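Local coordinates for aminotransferase AspB (Helicobacter pylori 26695, PDB 3EZS), which probably acts as a pyridoxal phosphate-dependent transaminase of the class I and II family, moving amino groups between amino acids and keto acids, at residues A[133-138]-A[158-163]; A[294-299]-A[303-308]. One frame throughout, in Å; residues are numbered along the deposited sequence.

Contact 1 of 2, residues A[133-138]-A[158-163]; sequences LLMPLT and VILNSP. With EDO (1,2-ethanediol), chain D; EDO (1,2-ethanediol), chain F.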
ATOM      1  N   LEU A 133      -3.895 -22.921 -11.820  1.00 40.33           N
ATOM      2  CA  LEU A 133      -4.576 -23.657 -12.878  1.00 38.93           C
ATOM      3  C   LEU A 133      -4.853 -22.624 -13.946  1.00 39.11           C
ATOM      4  O   LEU A 133      -5.667 -21.723 -13.748  1.00 41.17           O
ATOM      5  CB  LEU A 133      -5.888 -24.258 -12.377  1.00 39.81           C
ATOM      6  CG  LEU A 133      -5.831 -25.511 -11.527  1.00 42.05           C
ATOM      7  CD1 LEU A 133      -7.233 -25.857 -11.021  1.00 49.42           C
ATOM      8  CD2 LEU A 133      -5.241 -26.676 -12.322  1.00 46.59           C
ATOM      9  N   LEU A 134      -4.164 -22.738 -15.076  1.00 39.65           N
ATOM     10  CA  LEU A 134      -4.250 -21.742 -16.138  1.00 38.63           C
ATOM     11  C   LEU A 134      -5.336 -22.097 -17.147  1.00 40.06           C
ATOM     12  O   LEU A 134      -5.376 -23.217 -17.641  1.00 41.54           O
ATOM     13  CB  LEU A 134      -2.900 -21.585 -16.820  1.00 38.97           C
ATOM     14  CG  LEU A 134      -1.727 -21.072 -15.974  1.00 38.51           C
ATOM     15  CD1 LEU A 134      -0.478 -20.932 -16.848  1.00 39.39           C
ATOM     16  CD2 LEU A 134      -2.028 -19.747 -15.312  1.00 42.16           C
HETATM   17  N   MSE A 135      -6.231 -21.149 -17.421  1.00 38.37           N
HETATM   18  CA  MSE A 135      -7.337 -21.373 -18.346  1.00 36.96           C
HETATM   19  C   MSE A 135      -6.979 -20.698 -19.642  1.00 39.01           C
HETATM   20  O   MSE A 135      -7.168 -19.481 -19.761  1.00 36.70           O
HETATM   21  CB  MSE A 135      -8.639 -20.788 -17.770  1.00 38.01           C
HETATM   22  CG  MSE A 135      -9.131 -21.524 -16.532  1.00 38.37           C
HETATM   23 SE   MSE A 135     -10.702 -20.732 -15.677  0.75 31.62          SE
HETATM   24  CE  MSE A 135     -10.068 -18.929 -15.297  1.00 36.45           C
ATOM     25  N   PRO A 136      -6.500 -21.478 -20.645  1.00 39.89           N
ATOM     26  CA  PRO A 136      -6.071 -20.773 -21.844  1.00 39.44           C
ATOM     27  C   PRO A 136      -7.208 -20.076 -22.600  1.00 39.19           C
ATOM     28  O   PRO A 136      -8.343 -20.561 -22.601  1.00 36.07           O
ATOM     29  CB  PRO A 136      -5.434 -21.867 -22.710  1.00 38.76           C
ATOM     30  CG  PRO A 136      -5.376 -23.108 -21.839  1.00 40.94           C
ATOM     31  CD  PRO A 136      -6.402 -22.942 -20.798  1.00 40.32           C
ATOM     32  N   LEU A 137      -6.877 -18.923 -23.188  1.00 38.73           N
ATOM     33  CA  LEU A 137      -7.779 -18.158 -24.033  1.00 39.35           C
ATOM     34  C   LEU A 137      -7.186 -18.219 -25.446  1.00 40.65           C
ATOM     35  O   LEU A 137      -6.163 -17.580 -25.725  1.00 38.12           O
ATOM     36  CB  LEU A 137      -7.851 -16.707 -23.576  1.00 39.63           C
ATOM     37  CG  LEU A 137      -8.233 -16.420 -22.130  1.00 40.78           C
ATOM     38  CD1 LEU A 137      -8.113 -14.892 -21.872  1.00 40.38           C
ATOM     39  CD2 LEU A 137      -9.623 -16.954 -21.818  1.00 34.34           C
ATOM     40  N   THR A 138      -7.798 -19.018 -26.323  1.00 40.70           N
ATOM     41  CA  THR A 138      -7.308 -19.172 -27.696  1.00 38.99           C
ATOM     42  C   THR A 138      -8.496 -19.087 -28.658  1.00 39.34           C
ATOM     43  O   THR A 138      -9.636 -19.174 -28.236  1.00 37.78           O
ATOM     44  CB  THR A 138      -6.549 -20.523 -27.906  1.00 38.32           C
ATOM     45  OG1 THR A 138      -7.477 -21.625 -27.903  1.00 34.13           O
ATOM     46  CG2 THR A 138      -5.482 -20.727 -26.844  1.00 32.15           C
ATOM     47  N   VAL A 158     -11.127 -18.454  -8.081  1.00 37.33           N
ATOM     48  CA  VAL A 158     -11.063 -18.262  -9.527  1.00 37.79           C
ATOM     49  C   VAL A 158     -11.080 -16.756  -9.805  1.00 38.48           C
ATOM     50  O   VAL A 158     -11.939 -16.022  -9.286  1.00 38.04           O
ATOM     51  CB  VAL A 158     -12.228 -18.920 -10.284  1.00 38.80           C
ATOM     52  CG1 VAL A 158     -12.127 -18.587 -11.795  1.00 33.20           C
ATOM     53  CG2 VAL A 158     -12.242 -20.422 -10.042  1.00 35.69           C
ATOM     54  N   ILE A 159     -10.116 -16.315 -10.604  1.00 38.18           N
ATOM     55  CA  ILE A 159      -9.997 -14.916 -11.004  1.00 38.77           C
ATOM     56  C   ILE A 159     -10.279 -14.798 -12.487  1.00 38.65           C
ATOM     57  O   ILE A 159      -9.586 -15.398 -13.302  1.00 37.91           O
ATOM     58  CB  ILE A 159      -8.579 -14.361 -10.776  1.00 38.20           C
ATOM     59  CG1 ILE A 159      -8.159 -14.498  -9.312  1.00 39.77           C
ATOM     60  CG2 ILE A 159      -8.506 -12.890 -11.193  1.00 40.64           C
ATOM     61  CD1 ILE A 159      -6.713 -14.132  -9.054  1.00 39.02           C
ATOM     62  N   LEU A 160     -11.332 -14.061 -12.832  1.00 40.87           N
ATOM     63  CA  LEU A 160     -11.656 -13.756 -14.213  1.00 40.90           C
ATOM     64  C   LEU A 160     -11.243 -12.303 -14.442  1.00 41.76           C
ATOM     65  O   LEU A 160     -11.037 -11.540 -13.476  1.00 42.00           O
ATOM     66  CB  LEU A 160     -13.150 -13.922 -14.490  1.00 41.39           C
ATOM     67  CG  LEU A 160     -13.780 -15.291 -14.193  1.00 40.23           C
ATOM     68  CD1 LEU A 160     -15.306 -15.187 -14.298  1.00 36.87           C
ATOM     69  CD2 LEU A 160     -13.219 -16.401 -15.100  1.00 33.94           C
ATOM     70  N   ASN A 161     -11.114 -11.935 -15.714  1.00 39.29           N
ATOM     71  CA  ASN A 161     -10.767 -10.578 -16.102  1.00 40.19           C
ATOM     72  C   ASN A 161     -11.604 -10.253 -17.335  1.00 40.72           C
ATOM     73  O   ASN A 161     -11.199 -10.560 -18.462  1.00 40.15           O
ATOM     74  CB  ASN A 161      -9.272 -10.485 -16.397  1.00 41.01           C
ATOM     75  CG  ASN A 161      -8.817  -9.088 -16.805  1.00 41.86           C
ATOM     76  OD1 ASN A 161      -7.838  -8.941 -17.554  1.00 38.30           O
ATOM     77  ND2 ASN A 161      -9.500  -8.060 -16.301  1.00 39.99           N
ATOM     78  N   SER A 162     -12.764  -9.627 -17.114  1.00 39.34           N
ATOM     79  CA  SER A 162     -13.701  -9.322 -18.190  1.00 38.01           C
ATOM     80  C   SER A 162     -14.278  -7.908 -18.082  1.00 39.42           C
ATOM     81  O   SER A 162     -14.999  -7.619 -17.125  1.00 39.57           O
ATOM     82  CB  SER A 162     -14.832 -10.333 -18.144  1.00 37.19           C
ATOM     83  OG  SER A 162     -15.752 -10.124 -19.176  1.00 37.29           O
ATOM     84  N   PRO A 163     -14.003  -7.026 -19.079  1.00 39.92           N
ATOM     85  CA  PRO A 163     -13.180  -7.232 -20.289  1.00 39.27           C
ATOM     86  C   PRO A 163     -11.737  -7.606 -19.980  1.00 38.93           C
ATOM     87  O   PRO A 163     -11.170  -7.184 -18.957  1.00 38.41           O
ATOM     88  CB  PRO A 163     -13.272  -5.884 -21.019  1.00 41.66           C
ATOM     89  CG  PRO A 163     -14.534  -5.253 -20.489  1.00 38.82           C
ATOM     90  CD  PRO A 163     -14.620  -5.688 -19.067  1.00 41.67           C
TER
HETATM   91  C1  EDO D 377     -12.447 -13.538 -20.641  1.00 34.50           C
HETATM   92  O1  EDO D 377     -13.310 -12.463 -20.233  1.00 33.43           O
HETATM   93  C2  EDO D 377     -12.015 -14.313 -19.404  1.00 40.72           C
HETATM   94  O2  EDO D 377     -11.592 -13.427 -18.384  1.00 38.17           O
HETATM   95  C1  EDO F 379      -4.795  -5.022 -16.441  1.00 53.08           C
HETATM   96  O1  EDO F 379      -4.981  -3.767 -15.763  1.00 56.54           O
HETATM   97  C2  EDO F 379      -5.570  -6.120 -15.689  1.00 55.13           C
HETATM   98  O2  EDO F 379      -6.900  -6.353 -16.148  1.00 59.28           O
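One methyl group carries the whole contact: CE of Met-135, a selenomethionine in this crystal, spans the gap between two strands that do not pair. Strand 133-136 and strand 158-160 run roughly parallel, at 31°, with their axes 9.6 Å apart. Strand 110-115 lies between them in the sheet. Its residues Tyr-113 and Asn-115 bond to the backbone of Met-135.

The side chain of Met-135 leaves its strand toward 158-160. It is extended at chi2 and then bends at chi3 (-58°), which turns the methyl onto the second strand. CE sits 4.0 Å from CD2 of Leu-160. It lies 4.1 Å from CG1 of Val-158, the branch anti to the backbone N. The methionine chain crosses both of these side chains at about a right angle. CE of Met-135 also comes within 4.1 Å of O of Ile-159. No hydrogen bond joins the segments, and the buried surface is small, 93 Å². All the touching residues are buried, and Trp-179 of helix 173-186 packs on Met-135, Val-158 and Leu-160 alike.

Further along the second segment the contacts become polar. Backbone N of Asn-161 gives a hydrogen bond of 3.1 Å to O2 of one 1,2-ethanediol, probably from the crystallisation liquor. The same O2 gives a weak bond back to O of Asn-161. The side-chain ND2 bonds to O of Asp-193, and OD1 takes a bond from N of Asn-165. These are next-but-one strands of the mixed seven-stranded sheet, under a covering helix, as in the large domain of fold type I pyridoxal phosphate enzymes.

Contact 2 of 2, residues A[294-299]-A[303-308]; sequences KLARKI and TLIYPY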
ATOM      1  N   LYS A 294     -12.851   1.098 -33.402  1.00 37.45           N
ATOM      2  CA  LYS A 294     -13.525   1.177 -34.703  1.00 40.39           C
ATOM      3  C   LYS A 294     -12.542   1.338 -35.837  1.00 38.07           C
ATOM      4  O   LYS A 294     -12.677   0.687 -36.876  1.00 40.16           O
ATOM      5  CB  LYS A 294     -14.510   2.360 -34.759  1.00 40.66           C
ATOM      6  CG  LYS A 294     -15.725   2.190 -33.874  1.00 44.61           C
ATOM      7  CD  LYS A 294     -16.709   3.364 -34.003  1.00 47.41           C
ATOM      8  CE  LYS A 294     -17.864   3.212 -33.017  1.00 50.20           C
ATOM      9  NZ  LYS A 294     -18.564   1.912 -33.144  1.00 47.35           N
ATOM     10  N   LEU A 295     -11.576   2.231 -35.648  1.00 37.41           N
ATOM     11  CA  LEU A 295     -10.551   2.492 -36.659  1.00 38.18           C
ATOM     12  C   LEU A 295      -9.730   1.225 -36.929  1.00 38.77           C
ATOM     13  O   LEU A 295      -9.545   0.834 -38.085  1.00 37.83           O
ATOM     14  CB  LEU A 295      -9.630   3.634 -36.199  1.00 38.28           C
ATOM     15  CG  LEU A 295      -8.438   3.933 -37.109  1.00 39.96           C
ATOM     16  CD1 LEU A 295      -8.908   4.329 -38.518  1.00 34.61           C
ATOM     17  CD2 LEU A 295      -7.563   4.972 -36.471  1.00 39.22           C
ATOM     18  N   ALA A 296      -9.263   0.598 -35.848  1.00 38.23           N
ATOM     19  CA  ALA A 296      -8.483  -0.635 -35.907  1.00 38.82           C
ATOM     20  C   ALA A 296      -9.237  -1.716 -36.664  1.00 40.41           C
ATOM     21  O   ALA A 296      -8.646  -2.441 -37.478  1.00 38.34           O
ATOM     22  CB  ALA A 296      -8.123  -1.123 -34.490  1.00 35.56           C
ATOM     23  N   ARG A 297     -10.547  -1.807 -36.406  1.00 41.16           N
ATOM     24  CA  ARG A 297     -11.389  -2.811 -37.053  1.00 41.36           C
ATOM     25  C   ARG A 297     -11.532  -2.561 -38.563  1.00 40.91           C
ATOM     26  O   ARG A 297     -11.580  -3.507 -39.355  1.00 41.62           O
ATOM     27  CB  ARG A 297     -12.755  -2.892 -36.374  1.00 42.56           C
ATOM     28  CG  ARG A 297     -13.591  -4.086 -36.860  1.00 40.59           C
ATOM     29  CD  ARG A 297     -14.945  -4.175 -36.165  1.00 41.16           C
ATOM     30  NE  ARG A 297     -14.808  -4.331 -34.706  1.00 45.30           N
ATOM     31  CZ  ARG A 297     -14.995  -3.382 -33.784  1.00 39.95           C
ATOM     32  NH1 ARG A 297     -15.358  -2.155 -34.112  1.00 45.66           N
ATOM     33  NH2 ARG A 297     -14.829  -3.679 -32.507  1.00 43.74           N
ATOM     34  N   LYS A 298     -11.592  -1.303 -38.964  1.00 40.15           N
ATOM     35  CA  LYS A 298     -11.621  -0.995 -40.386  1.00 41.04           C
ATOM     36  C   LYS A 298     -10.294  -1.367 -41.050  1.00 41.37           C
ATOM     37  O   LYS A 298     -10.275  -1.864 -42.166  1.00 40.11           O
ATOM     38  CB  LYS A 298     -11.881   0.488 -40.634  1.00 39.85           C
ATOM     39  CG  LYS A 298     -13.248   0.999 -40.229  1.00 42.71           C
ATOM     40  CD  LYS A 298     -13.388   2.468 -40.622  1.00 43.66           C
ATOM     41  CE  LYS A 298     -14.718   3.116 -40.146  1.00 45.61           C
ATOM     42  NZ  LYS A 298     -15.907   2.458 -40.717  1.00 52.72           N
ATOM     43  N   ILE A 299      -9.189  -1.123 -40.351  1.00 42.99           N
ATOM     44  CA  ILE A 299      -7.840  -1.336 -40.898  1.00 41.64           C
ATOM     45  C   ILE A 299      -7.371  -2.797 -40.925  1.00 41.08           C
ATOM     46  O   ILE A 299      -6.877  -3.249 -41.951  1.00 43.14           O
ATOM     47  CB  ILE A 299      -6.802  -0.449 -40.142  1.00 42.78           C
ATOM     48  CG1 ILE A 299      -7.076   1.040 -40.429  1.00 43.82           C
ATOM     49  CG2 ILE A 299      -5.359  -0.805 -40.526  1.00 43.10           C
ATOM     50  CD1 ILE A 299      -6.142   2.023 -39.670  1.00 38.57           C
ATOM     51  N   THR A 303      -9.941  -9.648 -39.019  1.00 53.40           N
ATOM     52  CA  THR A 303      -9.368  -9.793 -37.672  1.00 51.11           C
ATOM     53  C   THR A 303     -10.467  -9.526 -36.651  1.00 49.68           C
ATOM     54  O   THR A 303     -11.243  -8.592 -36.809  1.00 48.42           O
ATOM     55  CB  THR A 303      -8.222  -8.784 -37.425  1.00 52.87           C
ATOM     56  OG1 THR A 303      -7.185  -8.969 -38.405  1.00 53.41           O
ATOM     57  CG2 THR A 303      -7.643  -8.937 -36.009  1.00 48.61           C
ATOM     58  N   LEU A 304     -10.536 -10.343 -35.610  1.00 48.00           N
ATOM     59  CA  LEU A 304     -11.545 -10.155 -34.582  1.00 48.11           C
ATOM     60  C   LEU A 304     -11.073  -9.134 -33.528  1.00 47.20           C
ATOM     61  O   LEU A 304     -10.055  -9.345 -32.861  1.00 49.42           O
ATOM     62  CB  LEU A 304     -11.861 -11.489 -33.903  1.00 47.60           C
ATOM     63  CG  LEU A 304     -12.950 -11.509 -32.823  1.00 50.23           C
ATOM     64  CD1 LEU A 304     -14.285 -10.917 -33.303  1.00 50.66           C
ATOM     65  CD2 LEU A 304     -13.138 -12.935 -32.382  1.00 49.93           C
ATOM     66  N   ILE A 305     -11.805  -8.031 -33.400  1.00 44.43           N
ATOM     67  CA  ILE A 305     -11.538  -7.017 -32.374  1.00 43.49           C
ATOM     68  C   ILE A 305     -12.833  -6.869 -31.564  1.00 43.26           C
ATOM     69  O   ILE A 305     -13.844  -6.374 -32.085  1.00 41.71           O
ATOM     70  CB  ILE A 305     -11.084  -5.658 -32.988  1.00 44.36           C
ATOM     71  CG1 ILE A 305      -9.833  -5.861 -33.862  1.00 43.77           C
ATOM     72  CG2 ILE A 305     -10.797  -4.620 -31.890  1.00 39.79           C
ATOM     73  CD1 ILE A 305      -9.369  -4.609 -34.562  1.00 42.72           C
ATOM     74  N   TYR A 306     -12.825  -7.351 -30.322  1.00 41.69           N
ATOM     75  CA  TYR A 306     -14.002  -7.222 -29.464  1.00 41.36           C
ATOM     76  C   TYR A 306     -14.212  -5.750 -29.117  1.00 40.61           C
ATOM     77  O   TYR A 306     -13.239  -5.022 -28.933  1.00 43.42           O
ATOM     78  CB  TYR A 306     -13.842  -8.044 -28.181  1.00 42.45           C
ATOM     79  CG  TYR A 306     -13.795  -9.554 -28.404  1.00 42.35           C
ATOM     80  CD1 TYR A 306     -14.904 -10.248 -28.891  1.00 45.62           C
ATOM     81  CD2 TYR A 306     -12.653 -10.288 -28.084  1.00 45.22           C
ATOM     82  CE1 TYR A 306     -14.855 -11.622 -29.082  1.00 46.71           C
ATOM     83  CE2 TYR A 306     -12.598 -11.653 -28.261  1.00 43.12           C
ATOM     84  CZ  TYR A 306     -13.691 -12.311 -28.758  1.00 44.25           C
ATOM     85  OH  TYR A 306     -13.607 -13.655 -28.926  1.00 49.11           O
ATOM     86  N   PRO A 307     -15.472  -5.294 -29.009  1.00 41.64           N
ATOM     87  CA  PRO A 307     -15.742  -3.878 -28.692  1.00 40.65           C
ATOM     88  C   PRO A 307     -15.599  -3.480 -27.202  1.00 40.24           C
ATOM     89  O   PRO A 307     -16.425  -2.728 -26.672  1.00 38.74           O
ATOM     90  CB  PRO A 307     -17.178  -3.687 -29.200  1.00 41.37           C
ATOM     91  CG  PRO A 307     -17.822  -5.029 -28.989  1.00 43.69           C
ATOM     92  CD  PRO A 307     -16.719  -6.070 -29.167  1.00 41.74           C
ATOM     93  N   TYR A 308     -14.529  -3.950 -26.558  1.00 38.70           N
ATOM     94  CA  TYR A 308     -14.269  -3.718 -25.147  1.00 39.82           C
ATOM     95  C   TYR A 308     -12.742  -3.659 -24.986  1.00 39.71           C
ATOM     96  O   TYR A 308     -11.994  -4.262 -25.780  1.00 39.95           O
ATOM     97  CB  TYR A 308     -14.850  -4.853 -24.252  1.00 38.18           C
ATOM     98  CG  TYR A 308     -16.297  -5.195 -24.509  1.00 41.24           C
ATOM     99  CD1 TYR A 308     -17.319  -4.546 -23.820  1.00 44.49           C
ATOM    100  CD2 TYR A 308     -16.652  -6.179 -25.440  1.00 46.18           C
ATOM    101  CE1 TYR A 308     -18.668  -4.841 -24.071  1.00 41.96           C
ATOM    102  CE2 TYR A 308     -18.010  -6.508 -25.686  1.00 44.20           C
ATOM    103  CZ  TYR A 308     -19.005  -5.828 -24.997  1.00 42.65           C
ATOM    104  OH  TYR A 308     -20.335  -6.117 -25.227  1.00 42.46           O
TER
HETATM  105  O   HOH W   1     -13.987  -7.619 -34.911  1.00 36.18           O
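Arg-297 starts extended, with CG anti to the backbone N, and then bends at chi3 (-60°), which swings its guanidinium over to the carbonyl of Ile-305. Ile-305 reaches back the other way. Its CG1 stands beside its own backbone N, and the straight chain beyond carries CD1 to the helix backbone.

The main bond runs from NH2 of Arg-297 to O of Ile-305. It is 2.9 Å long and nearly straight, at 167°. The oxygen lies in the guanidinium plane, at its edge. Seen from the carbonyl, the donor stands above the plane, 45° out of it. NE of Arg-297 adds a weak, longer bond to the same oxygen. N of Pro-307 also lies at this edge, near the plane, and its CB is 4.1 Å from NH2 of Arg-297. The same NH2 also forms a salt bridge with Glu-201, whose backbone bonds to Pro-307. One nitrogen thus serves a carbonyl and a carboxylate, and the acid probably helps to fix the rotation of the group.

A water also sits between the two segments. It accepts a bond of 2.7 Å from N of Ile-305. It also makes weak bonds with NE of Arg-297 and O of Thr-303.

The rest of the contact is apolar. CD1 of Ile-305 lies 3.7 Å from CB of Ala-296. The same methyl lies 3.6 Å from N of Arg-297, against the helix backbone. Ala-296 also touches Val-312 of strand 311-315.

The chain here leaves helix 280-299, turns, and passes back along its last turns before entering strand 311-315. This is a helix-to-strand connection that lies back on its own helix, with an arginine side chain bonded to a loop carbonyl, in the class I and II aminotransferase fold.

Contact 1 is buried on a face of the seven-stranded sheet, beside helix 173-186. Contact 2 is only partly buried, at the end of helix 280-299, its centre about 19 Å from the centre of the chain, against about 12 Å for the centre of contact 1. They hold different elements: two non-neighbouring strands of one sheet, and a helix with the loop that follows it. The 133-138 and 158-163 pair is mainly methyl-to-methyl packing, without a hydrogen bond, whereas 294-299 and 303-308 add a charged side chain, a backbone carbonyl and water to their packing. Their centres lie about 21 Å apart, yet CB of Pro-163 packs 3.7 Å from CB of Tyr-308.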